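Local coordinates for arylsulfatase (Pseudoalteromonas sp. MB47, PDB 7AJ0), which is a hexameric, calcium-binding sulfatase that removes sulfate from the seaweed polysaccharide fucoidan, probably in an exo-acting manner, at residues V36-L41 with S384-G389; K42-K47 with A359-M364; E89-T94 with A407-D412; A307-K312 with T318-T323. All coordinates share one frame; numbering follows the deposited sequence.

Interaction 1 (V36-L41 with S384-G389)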
loop_
_atom_site.group_PDB
_atom_site.type_symbol
_atom_site.label_atom_id
_atom_site.label_comp_id
_atom_site.label_asym_id
_atom_site.label_seq_id
_atom_site.Cartn_x
_atom_site.Cartn_y
_atom_site.Cartn_z
ATOM N N VAL A 36 -0.376 16.240 -52.088
ATOM C CA VAL A 36 0.526 17.313 -51.682
ATOM C C VAL A 36 1.943 16.781 -51.518
ATOM O O VAL A 36 2.912 17.405 -51.967
ATOM C CB VAL A 36 0.022 17.971 -50.384
ATOM C CG1 VAL A 36 1.142 18.753 -49.717
ATOM C CG2 VAL A 36 -1.162 18.877 -50.672
ATOM N N ALA A 37 2.089 15.623 -50.871
ATOM C CA ALA A 37 3.421 15.077 -50.636
ATOM C C ALA A 37 4.110 14.711 -51.945
ATOM O O ALA A 37 5.311 14.958 -52.112
ATOM C CB ALA A 37 3.329 13.855 -49.720
ATOM N N VAL A 38 3.370 14.117 -52.884
ATOM C CA VAL A 38 3.963 13.739 -54.163
ATOM C C VAL A 38 4.449 14.975 -54.910
ATOM O O VAL A 38 5.514 14.959 -55.539
ATOM C CB VAL A 38 2.952 12.934 -55.002
ATOM C CG1 VAL A 38 3.430 12.813 -56.441
ATOM C CG2 VAL A 38 2.734 11.557 -54.394
ATOM N N SER A 39 3.679 16.064 -54.850
ATOM C CA SER A 39 4.072 17.285 -55.545
ATOM C C SER A 39 5.301 17.918 -54.905
ATOM O O SER A 39 6.211 18.372 -55.609
ATOM C CB SER A 39 2.907 18.274 -55.556
ATOM O OG SER A 39 3.332 19.551 -55.994
ATOM N N LYS A 40 5.346 17.959 -53.572
ATOM C CA LYS A 40 6.499 18.542 -52.893
ATOM C C LYS A 40 7.767 17.750 -53.180
ATOM O O LYS A 40 8.832 18.332 -53.415
ATOM C CB LYS A 40 6.241 18.604 -51.389
ATOM C CG LYS A 40 5.264 19.685 -50.964
ATOM C CD LYS A 40 5.016 19.624 -49.467
ATOM C CE LYS A 40 4.372 20.894 -48.957
ATOM N NZ LYS A 40 4.189 20.859 -47.481
ATOM N N LEU A 41 7.676 16.420 -53.162
ATOM C CA LEU A 41 8.847 15.598 -53.445
ATOM C C LEU A 41 9.277 15.737 -54.899
ATOM O O LEU A 41 10.477 15.798 -55.192
ATOM C CB LEU A 41 8.553 14.137 -53.108
ATOM C CG LEU A 41 8.471 13.797 -51.619
ATOM C CD1 LEU A 41 7.825 12.434 -51.411
ATOM C CD2 LEU A 41 9.849 13.829 -50.975
ATOM N N SER A 384 11.373 6.183 -44.590
ATOM C CA SER A 384 12.672 6.251 -45.250
ATOM C C SER A 384 12.681 5.435 -46.536
ATOM O O SER A 384 13.217 5.878 -47.557
ATOM C CB SER A 384 13.768 5.756 -44.305
ATOM O OG SER A 384 13.886 6.589 -43.165
ATOM N N LEU A 385 12.096 4.235 -46.505
ATOM C CA LEU A 385 12.115 3.384 -47.688
ATOM C C LEU A 385 11.336 4.008 -48.839
ATOM O O LEU A 385 11.704 3.829 -50.005
ATOM C CB LEU A 385 11.544 2.006 -47.361
ATOM C CG LEU A 385 12.287 1.179 -46.312
ATOM C CD1 LEU A 385 11.718 -0.235 -46.275
ATOM C CD2 LEU A 385 13.783 1.160 -46.571
ATOM N N ARG A 386 10.258 4.735 -48.538
ATOM C CA ARG A 386 9.477 5.352 -49.604
ATOM C C ARG A 386 10.200 6.560 -50.188
ATOM O O ARG A 386 10.146 6.793 -51.401
ATOM C CB ARG A 386 8.094 5.742 -49.080
ATOM C CG ARG A 386 7.206 6.425 -50.106
ATOM C CD ARG A 386 7.297 7.938 -49.994
ATOM N NE ARG A 386 6.573 8.613 -51.067
ATOM C CZ ARG A 386 5.270 8.881 -51.046
ATOM N NH1 ARG A 386 4.528 8.527 -50.004
ATOM N NH2 ARG A 386 4.708 9.503 -52.074
ATOM N N LEU A 387 10.883 7.339 -49.346
ATOM C CA LEU A 387 11.640 8.480 -49.853
ATOM C C LEU A 387 12.724 8.040 -50.830
ATOM O O LEU A 387 13.068 8.788 -51.751
ATOM C CB LEU A 387 12.258 9.262 -48.694
ATOM C CG LEU A 387 11.277 10.022 -47.801
ATOM C CD1 LEU A 387 11.991 10.631 -46.605
ATOM C CD2 LEU A 387 10.543 11.101 -48.592
ATOM N N GLY A 388 13.271 6.840 -50.648
ATOM C CA GLY A 388 14.234 6.275 -51.564
ATOM C C GLY A 388 13.654 5.399 -52.650
ATOM O O GLY A 388 14.398 4.910 -53.504
ATOM N N GLY A 389 12.340 5.175 -52.639
ATOM C CA GLY A 389 11.685 4.387 -53.662
ATOM C C GLY A 389 12.056 2.919 -53.651
ATOM O O GLY A 389 12.435 2.369 -54.689
#

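Interaction 2 (K42-K47 with A359-M364)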
loop_
_atom_site.group_PDB
_atom_site.type_symbol
_atom_site.label_atom_id
_atom_site.label_comp_id
_atom_site.label_asym_id
_atom_site.label_seq_id
_atom_site.Cartn_x
_atom_site.Cartn_y
_atom_site.Cartn_z
ATOM N N LYS A 42 8.315 15.796 -55.823
ATOM C CA LYS A 42 8.648 15.921 -57.239
ATOM C C LYS A 42 9.407 17.213 -57.510
ATOM O O LYS A 42 10.467 17.202 -58.146
ATOM C CB LYS A 42 7.371 15.860 -58.079
ATOM C CG LYS A 42 7.589 15.931 -59.585
ATOM C CD LYS A 42 6.272 15.730 -60.328
ATOM C CE LYS A 42 6.485 15.357 -61.791
ATOM N NZ LYS A 42 6.963 16.500 -62.615
ATOM N N ASN A 43 8.883 18.342 -57.021
ATOM C CA ASN A 43 9.535 19.624 -57.263
ATOM C C ASN A 43 10.916 19.674 -56.624
ATOM O O ASN A 43 11.855 20.239 -57.198
ATOM C CB ASN A 43 8.664 20.764 -56.733
ATOM C CG ASN A 43 7.307 20.825 -57.409
ATOM O OD1 ASN A 43 7.106 20.250 -58.481
ATOM N ND2 ASN A 43 6.367 21.530 -56.788
ATOM N N LEU A 44 11.064 19.089 -55.434
ATOM C CA LEU A 44 12.350 19.127 -54.747
ATOM C C LEU A 44 13.415 18.371 -55.535
ATOM O O LEU A 44 14.526 18.873 -55.739
ATOM C CB LEU A 44 12.204 18.553 -53.339
ATOM C CG LEU A 44 13.466 18.512 -52.479
ATOM C CD1 LEU A 44 14.009 19.912 -52.240
ATOM C CD2 LEU A 44 13.182 17.814 -51.154
ATOM N N GLU A 45 13.093 17.158 -55.991
ATOM C CA GLU A 45 14.070 16.387 -56.754
ATOM C C GLU A 45 14.403 17.060 -58.080
ATOM O O GLU A 45 15.535 16.947 -58.565
ATOM C CB GLU A 45 13.558 14.966 -56.993
ATOM C CG GLU A 45 14.534 14.082 -57.760
ATOM C CD GLU A 45 14.265 12.598 -57.575
ATOM O OE1 GLU A 45 13.313 12.245 -56.845
ATOM O OE2 GLU A 45 15.012 11.783 -58.157
ATOM N N ALA A 46 13.438 17.759 -58.682
ATOM C CA ALA A 46 13.729 18.501 -59.903
ATOM C C ALA A 46 14.716 19.630 -59.633
ATOM O O ALA A 46 15.589 19.914 -60.463
ATOM C CB ALA A 46 12.437 19.049 -60.506
ATOM N N LYS A 47 14.602 20.276 -58.471
ATOM C CA LYS A 47 15.491 21.386 -58.145
ATOM C C LYS A 47 16.818 20.899 -57.570
ATOM O O LYS A 47 17.866 21.500 -57.827
ATOM C CB LYS A 47 14.805 22.337 -57.167
ATOM C CG LYS A 47 13.655 23.116 -57.780
ATOM C CD LYS A 47 13.102 24.162 -56.826
ATOM C CE LYS A 47 12.273 23.535 -55.717
ATOM N NZ LYS A 47 11.658 24.570 -54.838
ATOM N N ALA A 359 10.151 16.381 -36.561
ATOM C CA ALA A 359 10.457 16.291 -37.982
ATOM C C ALA A 359 10.731 17.696 -38.496
ATOM O O ALA A 359 9.880 18.583 -38.366
ATOM C CB ALA A 359 9.309 15.640 -38.755
ATOM N N TYR A 360 11.918 17.900 -39.065
ATOM C CA TYR A 360 12.322 19.184 -39.625
ATOM C C TYR A 360 12.785 18.972 -41.057
ATOM O O TYR A 360 13.611 18.091 -41.321
ATOM C CB TYR A 360 13.438 19.823 -38.792
ATOM C CG TYR A 360 13.997 21.096 -39.386
ATOM C CD1 TYR A 360 13.405 22.323 -39.128
ATOM C CD2 TYR A 360 15.121 21.069 -40.202
ATOM C CE1 TYR A 360 13.911 23.488 -39.669
ATOM C CE2 TYR A 360 15.636 22.227 -40.749
ATOM C CZ TYR A 360 15.026 23.435 -40.479
ATOM O OH TYR A 360 15.532 24.594 -41.019
ATOM N N TRP A 361 12.254 19.774 -41.980
ATOM C CA TRP A 361 12.649 19.691 -43.388
ATOM C C TRP A 361 12.464 21.080 -43.994
ATOM O O TRP A 361 11.340 21.476 -44.316
ATOM C CB TRP A 361 11.840 18.634 -44.128
ATOM C CG TRP A 361 12.464 18.181 -45.428
ATOM C CD1 TRP A 361 13.432 18.825 -46.143
ATOM C CD2 TRP A 361 12.155 16.986 -46.156
ATOM N NE1 TRP A 361 13.744 18.108 -47.272
ATOM C CE2 TRP A 361 12.977 16.973 -47.303
ATOM C CE3 TRP A 361 11.267 15.926 -45.952
ATOM C CZ2 TRP A 361 12.934 15.942 -48.240
ATOM C CZ3 TRP A 361 11.227 14.902 -46.883
ATOM C CH2 TRP A 361 12.055 14.918 -48.014
ATOM N N LYS A 362 13.572 21.805 -44.144
ATOM C CA LYS A 362 13.566 23.180 -44.627
ATOM C C LYS A 362 12.872 23.309 -45.975
ATOM O O LYS A 362 13.361 22.793 -46.983
ATOM C CB LYS A 362 15.011 23.691 -44.718
ATOM C CG LYS A 362 15.191 25.073 -45.324
ATOM C CD LYS A 362 14.864 26.178 -44.341
ATOM C CE LYS A 362 15.678 27.433 -44.647
ATOM N NZ LYS A 362 17.137 27.210 -44.428
ATOM N N GLY A 363 11.735 24.008 -46.001
ATOM C CA GLY A 363 10.999 24.239 -47.222
ATOM C C GLY A 363 10.000 23.164 -47.590
ATOM O O GLY A 363 9.221 23.362 -48.534
ATOM N N MET A 364 10.000 22.035 -46.887
ATOM C CA MET A 364 9.052 20.953 -47.111
ATOM C C MET A 364 8.029 20.846 -45.993
ATOM O O MET A 364 6.832 20.687 -46.256
ATOM C CB MET A 364 9.797 19.617 -47.242
ATOM C CG MET A 364 10.658 19.480 -48.482
ATOM S SD MET A 364 9.733 18.908 -49.913
ATOM C CE MET A 364 9.431 20.452 -50.761
#

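Interaction 3 (E89-T94 with A407-D412)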
loop_
_atom_site.group_PDB
_atom_site.type_symbol
_atom_site.label_atom_id
_atom_site.label_comp_id
_atom_site.label_asym_id
_atom_site.label_seq_id
_atom_site.Cartn_x
_atom_site.Cartn_y
_atom_site.Cartn_z
ATOM N N GLU A 89 10.611 25.433 -35.798
ATOM C CA GLU A 89 10.723 25.643 -37.235
ATOM C C GLU A 89 10.330 24.407 -38.028
ATOM O O GLU A 89 10.567 24.355 -39.239
ATOM C CB GLU A 89 12.148 26.073 -37.587
ATOM C CG GLU A 89 12.484 27.459 -37.073
ATOM C CD GLU A 89 13.970 27.729 -37.038
ATOM O OE1 GLU A 89 14.746 26.893 -37.548
ATOM O OE2 GLU A 89 14.361 28.780 -36.490
ATOM N N GLY A 90 9.731 23.421 -37.374
ATOM C CA GLY A 90 9.287 22.204 -38.042
ATOM C C GLY A 90 8.042 21.664 -37.398
ATOM O O GLY A 90 7.161 22.431 -36.987
ATOM N N LEU A 91 7.963 20.341 -37.289
ATOM C CA LEU A 91 6.778 19.648 -36.798
ATOM C C LEU A 91 7.133 18.906 -35.519
ATOM O O LEU A 91 8.070 18.101 -35.503
ATOM C CB LEU A 91 6.248 18.681 -37.860
ATOM C CG LEU A 91 5.222 17.630 -37.447
ATOM C CD1 LEU A 91 3.942 18.270 -36.960
ATOM C CD2 LEU A 91 4.937 16.694 -38.620
ATOM N N ARG A 92 6.386 19.177 -34.452
ATOM C CA ARG A 92 6.559 18.490 -33.180
ATOM C C ARG A 92 5.434 17.475 -33.015
ATOM O O ARG A 92 4.255 17.844 -33.014
ATOM C CB ARG A 92 6.570 19.480 -32.017
ATOM C CG ARG A 92 6.751 18.819 -30.661
ATOM C CD ARG A 92 7.153 19.822 -29.596
ATOM N NE ARG A 92 6.103 20.796 -29.313
ATOM C CZ ARG A 92 5.123 20.610 -28.431
ATOM N NH1 ARG A 92 5.045 19.477 -27.746
ATOM N NH2 ARG A 92 4.219 21.559 -28.238
ATOM N N LEU A 93 5.801 16.204 -32.886
ATOM C CA LEU A 93 4.847 15.116 -32.719
ATOM C C LEU A 93 4.694 14.813 -31.234
ATOM O O LEU A 93 5.683 14.531 -30.548
ATOM C CB LEU A 93 5.311 13.873 -33.474
ATOM C CG LEU A 93 5.412 14.008 -34.992
ATOM C CD1 LEU A 93 5.994 12.740 -35.595
ATOM C CD2 LEU A 93 4.055 14.310 -35.601
ATOM N N THR A 94 3.458 14.866 -30.742
ATOM C CA THR A 94 3.175 14.640 -29.333
ATOM C C THR A 94 2.669 13.231 -29.042
ATOM O O THR A 94 2.451 12.899 -27.872
ATOM C CB THR A 94 2.152 15.665 -28.824
ATOM O OG1 THR A 94 0.999 15.670 -29.676
ATOM C CG2 THR A 94 2.758 17.058 -28.799
ATOM N N ALA A 407 2.946 11.201 -46.332
ATOM C CA ALA A 407 1.762 12.041 -46.473
ATOM C C ALA A 407 1.367 12.705 -45.161
ATOM O O ALA A 407 0.682 13.734 -45.176
ATOM C CB ALA A 407 0.589 11.212 -47.000
ATOM N N PHE A 408 1.777 12.137 -44.029
ATOM C CA PHE A 408 1.482 12.729 -42.728
ATOM C C PHE A 408 2.477 13.830 -42.386
ATOM O O PHE A 408 2.083 14.896 -41.899
ATOM C CB PHE A 408 1.480 11.620 -41.672
ATOM C CG PHE A 408 1.398 12.108 -40.255
ATOM C CD1 PHE A 408 0.362 12.928 -39.839
ATOM C CD2 PHE A 408 2.345 11.708 -39.323
ATOM C CE1 PHE A 408 0.285 13.360 -38.526
ATOM C CE2 PHE A 408 2.273 12.134 -38.009
ATOM C CZ PHE A 408 1.241 12.961 -37.609
ATOM N N LEU A 409 3.763 13.604 -42.668
ATOM C CA LEU A 409 4.792 14.565 -42.295
ATOM C C LEU A 409 4.841 15.769 -43.229
ATOM O O LEU A 409 5.246 16.856 -42.802
ATOM C CB LEU A 409 6.162 13.883 -42.275
ATOM C CG LEU A 409 6.384 12.798 -41.221
ATOM C CD1 LEU A 409 7.719 12.100 -41.438
ATOM C CD2 LEU A 409 6.313 13.383 -39.820
ATOM N N LEU A 410 4.446 15.606 -44.491
ATOM C CA LEU A 410 4.567 16.667 -45.482
ATOM C C LEU A 410 3.270 17.434 -45.709
ATOM O O LEU A 410 3.248 18.353 -46.533
ATOM C CB LEU A 410 5.054 16.090 -46.817
ATOM C CG LEU A 410 6.378 15.331 -46.778
ATOM C CD1 LEU A 410 6.779 14.886 -48.174
ATOM C CD2 LEU A 410 7.470 16.178 -46.157
ATOM N N ALA A 411 2.198 17.085 -45.007
ATOM C CA ALA A 411 0.935 17.801 -45.101
ATOM C C ALA A 411 0.798 18.773 -43.936
ATOM O O ALA A 411 1.123 18.438 -42.793
ATOM C CB ALA A 411 -0.247 16.829 -45.106
ATOM N N ASP A 412 0.322 19.980 -44.232
ATOM C CA ASP A 412 0.047 20.953 -43.182
ATOM C C ASP A 412 -1.056 20.431 -42.270
ATOM O O ASP A 412 -2.187 20.207 -42.715
ATOM C CB ASP A 412 -0.357 22.294 -43.792
ATOM C CG ASP A 412 0.818 23.037 -44.404
ATOM O OD1 ASP A 412 1.975 22.635 -44.156
ATOM O OD2 ASP A 412 0.585 24.023 -45.136
#

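Interaction 4 (A307-K312 with T318-T323)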
loop_
_atom_site.group_PDB
_atom_site.type_symbol
_atom_site.label_atom_id
_atom_site.label_comp_id
_atom_site.label_asym_id
_atom_site.label_seq_id
_atom_site.Cartn_x
_atom_site.Cartn_y
_atom_site.Cartn_z
ATOM N N ALA A 307 24.077 22.889 -38.420
ATOM C CA ALA A 307 24.881 23.952 -39.012
ATOM C C ALA A 307 25.781 23.415 -40.116
ATOM O O ALA A 307 26.067 24.130 -41.083
ATOM C CB ALA A 307 25.714 24.644 -37.935
ATOM N N LEU A 308 26.239 22.169 -39.989
ATOM C CA LEU A 308 27.020 21.553 -41.056
ATOM C C LEU A 308 26.180 21.391 -42.318
ATOM O O LEU A 308 26.635 21.705 -43.423
ATOM C CB LEU A 308 27.565 20.205 -40.586
ATOM C CG LEU A 308 28.214 19.323 -41.654
ATOM C CD1 LEU A 308 29.408 20.026 -42.284
ATOM C CD2 LEU A 308 28.620 17.980 -41.055
ATOM N N LEU A 309 24.946 20.900 -42.171
ATOM C CA LEU A 309 24.073 20.744 -43.331
ATOM C C LEU A 309 23.801 22.087 -44.000
ATOM O O LEU A 309 23.750 22.179 -45.233
ATOM C CB LEU A 309 22.763 20.080 -42.912
ATOM C CG LEU A 309 22.875 18.637 -42.424
ATOM C CD1 LEU A 309 21.575 18.192 -41.773
ATOM C CD2 LEU A 309 23.237 17.705 -43.568
ATOM N N LYS A 310 23.618 23.139 -43.200
ATOM C CA LYS A 310 23.404 24.470 -43.758
ATOM C C LYS A 310 24.628 24.945 -44.528
ATOM O O LYS A 310 24.505 25.491 -45.631
ATOM C CB LYS A 310 23.061 25.444 -42.632
ATOM C CG LYS A 310 22.687 26.845 -43.073
ATOM C CD LYS A 310 22.050 27.607 -41.913
ATOM C CE LYS A 310 21.701 29.036 -42.286
ATOM N NZ LYS A 310 22.805 29.984 -41.971
ATOM N N GLU A 311 25.823 24.733 -43.968
ATOM C CA GLU A 311 27.045 25.193 -44.617
ATOM C C GLU A 311 27.303 24.451 -45.922
ATOM O O GLU A 311 27.918 25.009 -46.838
ATOM C CB GLU A 311 28.231 25.026 -43.662
ATOM C CG GLU A 311 29.533 25.645 -44.153
ATOM C CD GLU A 311 30.430 24.656 -44.879
ATOM O OE1 GLU A 311 30.272 23.433 -44.672
ATOM O OE2 GLU A 311 31.302 25.106 -45.655
ATOM N N LYS A 312 26.844 23.207 -46.027
ATOM C CA LYS A 312 26.987 22.421 -47.243
ATOM C C LYS A 312 25.831 22.617 -48.215
ATOM O O LYS A 312 25.818 21.982 -49.275
ATOM C CB LYS A 312 27.113 20.935 -46.891
ATOM C CG LYS A 312 28.365 20.601 -46.099
ATOM C CD LYS A 312 29.390 19.879 -46.959
ATOM C CE LYS A 312 30.804 20.331 -46.629
ATOM N NZ LYS A 312 31.824 19.475 -47.296
ATOM N N THR A 318 17.277 17.565 -46.952
ATOM C CA THR A 318 17.558 16.658 -45.849
ATOM C C THR A 318 16.384 16.654 -44.884
ATOM O O THR A 318 16.040 17.694 -44.312
ATOM C CB THR A 318 18.843 17.060 -45.116
ATOM O OG1 THR A 318 19.938 17.084 -46.038
ATOM C CG2 THR A 318 19.145 16.075 -43.996
ATOM N N LEU A 319 15.769 15.489 -44.713
ATOM C CA LEU A 319 14.785 15.285 -43.659
ATOM C C LEU A 319 15.522 14.992 -42.358
ATOM O O LEU A 319 16.318 14.049 -42.291
ATOM C CB LEU A 319 13.849 14.141 -44.030
ATOM C CG LEU A 319 12.908 13.617 -42.946
ATOM C CD1 LEU A 319 11.988 14.719 -42.442
ATOM C CD2 LEU A 319 12.110 12.434 -43.485
ATOM N N ILE A 320 15.279 15.808 -41.334
ATOM C CA ILE A 320 15.880 15.623 -40.019
ATOM C C ILE A 320 14.797 15.130 -39.071
ATOM O O ILE A 320 13.769 15.795 -38.888
ATOM C CB ILE A 320 16.523 16.914 -39.489
ATOM C CG1 ILE A 320 17.595 17.411 -40.458
ATOM C CG2 ILE A 320 17.127 16.676 -38.107
ATOM C CD1 ILE A 320 18.316 18.666 -39.992
ATOM N N ILE A 321 15.026 13.968 -38.470
ATOM C CA ILE A 321 14.132 13.394 -37.472
ATOM C C ILE A 321 14.900 13.305 -36.161
ATOM O O ILE A 321 15.972 12.689 -36.101
ATOM C CB ILE A 321 13.603 12.016 -37.898
ATOM C CG1 ILE A 321 12.626 12.173 -39.066
ATOM C CG2 ILE A 321 12.934 11.318 -36.722
ATOM C CD1 ILE A 321 12.170 10.865 -39.684
ATOM N N PHE A 322 14.360 13.931 -35.120
ATOM C CA PHE A 322 14.927 13.895 -33.776
ATOM C C PHE A 322 13.975 13.097 -32.896
ATOM O O PHE A 322 12.794 13.442 -32.787
ATOM C CB PHE A 322 15.127 15.310 -33.232
ATOM C CG PHE A 322 15.719 15.352 -31.853
ATOM C CD1 PHE A 322 14.910 15.234 -30.737
ATOM C CD2 PHE A 322 17.083 15.515 -31.673
ATOM C CE1 PHE A 322 15.451 15.271 -29.468
ATOM C CE2 PHE A 322 17.628 15.553 -30.405
ATOM C CZ PHE A 322 16.811 15.431 -29.301
ATOM N N THR A 323 14.480 12.037 -32.276
ATOM C CA THR A 323 13.615 11.149 -31.511
ATOM C C THR A 323 14.446 10.406 -30.474
ATOM O O THR A 323 15.664 10.580 -30.377
ATOM C CB THR A 323 12.877 10.174 -32.440
ATOM O OG1 THR A 323 11.916 9.420 -31.690
ATOM C CG2 THR A 323 13.849 9.211 -33.101
#

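Interaction 1 (V36-L41 with S384-G389)
The guanidinium of Arg386 is the flat group here, and Val38 meets it at the edge. CG2 of Val38 lies in the plane of the group, 3.7 Å from Arg386 NH2. Leu41 approaches the same arginine obliquely, with CD1 4.0 Å from NE of Arg386. One methyl therefore sits beside a terminal nitrogen, and the other sits near the inner one. The arginine reaches across because CG stands anti to its backbone N (chi1 179°). The chain then bends at the next bond (chi2 -95°) and runs out to the helix 31-48. The Val38 and Arg386 side chains meet at about a right angle.

A second, wholly apolar touch lies next to this one. CD2 of Leu41 is 3.7 Å from CD2 of Leu387, and the two leucines also meet at about a right angle. Leu41 CD1 serves both partners, as it is also 4.1 Å from CD2 of Leu387. Arg386 and Leu387 lie in the last turn of helix 377-387, which ends in a Schellman motif with Gly389 at positive phi. Thr406 of the short helix 406-409 touches Leu41, Arg386 and Leu387.

No hydrogen bond links the two segments. The charge of Arg386 is met by two acids, Glu34 at NH2 and Asp404 at NH1. Glu34 belongs to the same helix as Val38, one turn earlier. The N-terminal helix is thus joined to helix 377-387 by a salt bridge just beyond the contact and by methyl packing within it. The two acids probably fix the rotation of the guanidinium and balance its charge.

Interaction 2 (K42-K47 with A359-M364)
Leu44 reaches from the helix 31-48 toward Trp361 and Met364, and one of its methyls does nearly all the touching. From CB the chain runs to CG, which is anti to the backbone N (chi1 180°) and lies beside the carbonyl carbon. CB and CG make no close approach to the other segment. At the branch, CD2 carries the contact. It comes to the indole of Trp361 obliquely, nearest CZ2 of the six-membered ring at 3.5 Å, with CE2 and NE1 slightly farther, both at 3.9 Å. The two side chains approach from opposite directions. The same CD2 also lies 3.8 Å from SD of Met364, and the leucine and methionine chains meet at a slant.

Met364 folds back over Trp361. Its chain bends at chi2 (-85°), and CG sits 3.5 Å above the indole plane, offset toward the rim. Leu44 CD2 therefore has the indole and the thioether as neighbours. A backbone bond from Met364 N to Trp361 O closes a type II beta turn, with Lys362 and Gly363 at its two central positions.

This turn follows strand 354-360 of the large mixed sheet. The protein belongs to the sulfatase family, of the alkaline phosphatase clan. Helix 31-48, near the start of the chain, packs against the turn that follows this strand.

The polar atom of the indole is held from outside the two segments: NE1 of Trp361 bonds to the carbonyl of Glu316. Pro52 and Leu319 also touch the indole. Met364 is tied to the helix a second time, as its carbonyl O accepts a bond from Lys40 NZ.

Interaction 3 (E89-T94 with A407-D412)
Different first torsions bring Leu91 and Leu93 to different partners. In Leu91, CG is anti to the backbone N (chi1 166°), which carries CD2 to Leu409. In Leu93, CG is instead anti to the carbonyl carbon and lies beside the backbone N (chi1 -63°), which carries CD2 to the ring of Phe408. Both CB atoms start toward the other segment. On the far side, Phe408 and Leu409 leave their backbone at an angle to the strand, and their outer side-chain atoms make the closest contacts.

CD2 of Leu91 meets CD2 of Leu409 at 3.8 Å, and the two side chains meet at about a right angle. CD2 of Leu91 also lies 4.2 Å from the carbonyl O of Leu409. Leu93 takes the aromatic partner. Its CD2 is 3.7 Å from both CE2 and CZ of Phe408. The methyl comes to the ring obliquely, and the two side chains slide past each other in opposite directions. CD1 of Leu93 adds a longer approach of 4.3 Å to CD2 of Leu409, so that methyl of Leu409 is shared by both strand leucines.

Strand 91-97 is part of the mixed sheet of the sulfatase fold, and helix 406-409 packs on one face of it. Leu91 and Leu93 are two residues apart, so both face this helix, while Arg92 between them points the other way and packs on Tyr70 in a cation-pi contact. Arg92 also packs on Gly68 of a neighbouring subunit.

All four touching residues are buried, and no hydrogen bond runs between the segments. Leu409 also touches Ala359 of the neighbouring strand, and Phe408 touches Asn371.

Interaction 4 (A307-K312 with T318-T323)
Leu309 fills this contact from the helix side, and its CD1 methyl meets two residues of the strand. CD1 of Leu309 is 3.7 Å from CD1 of Ile320, and these two side chains reach toward each other tip to tip. The same CD1 lies 3.9 Å from CG2 of Thr318. Here the side chains meet at about a right angle. The other methyl, CD2 of Leu309, comes no nearer than 4.2 Å to OG1 of Thr318. Leu55 of strand 53-59 and Leu315 of the loop also touch Leu309.

The threonine rotation sets this up. CG2 of Thr318 is anti to its backbone N, while OG1 lies beside that N (chi1 -57°). The hydroxyl bonds to the carbonyl of Gln314 and to the side-chain amide of Asn53, which together should fix the rotation and keep CG2 turned to the leucine.

Helix 290-311 and strand 318-324 are consecutive in the chain, and the helix packs back on the sheet, as in an alpha/beta fold. Thr318 and Ile320 are two residues apart and face the helix. The strand runs on to Asp325 and Asn326, two of the calcium ligands. Tyr360 of neighbouring strand 354-360 packs on Ile320.

Interactions 1 and 2 share helix 31-48, and their centres are about 9 Å apart. Interactions 2, 3 and 4 reach the same mixed sheet: strand 354-360 lies between strands 91-97 and 318-324. Centres of interactions 2 and 3 and of 2 and 4 are each about 13 Å apart. Interactions 3 and 4 do not touch. Along the chain, interaction 4 is local and nested inside the loops closed by the other three. Interaction 2 is nested inside interaction 1, whereas interaction 3 crosses both. The N-terminal helix is thereby joined to late parts of the sulfatase fold, and Lys40 of interaction 1 bonds the carbonyl of Leu410 in interaction 3.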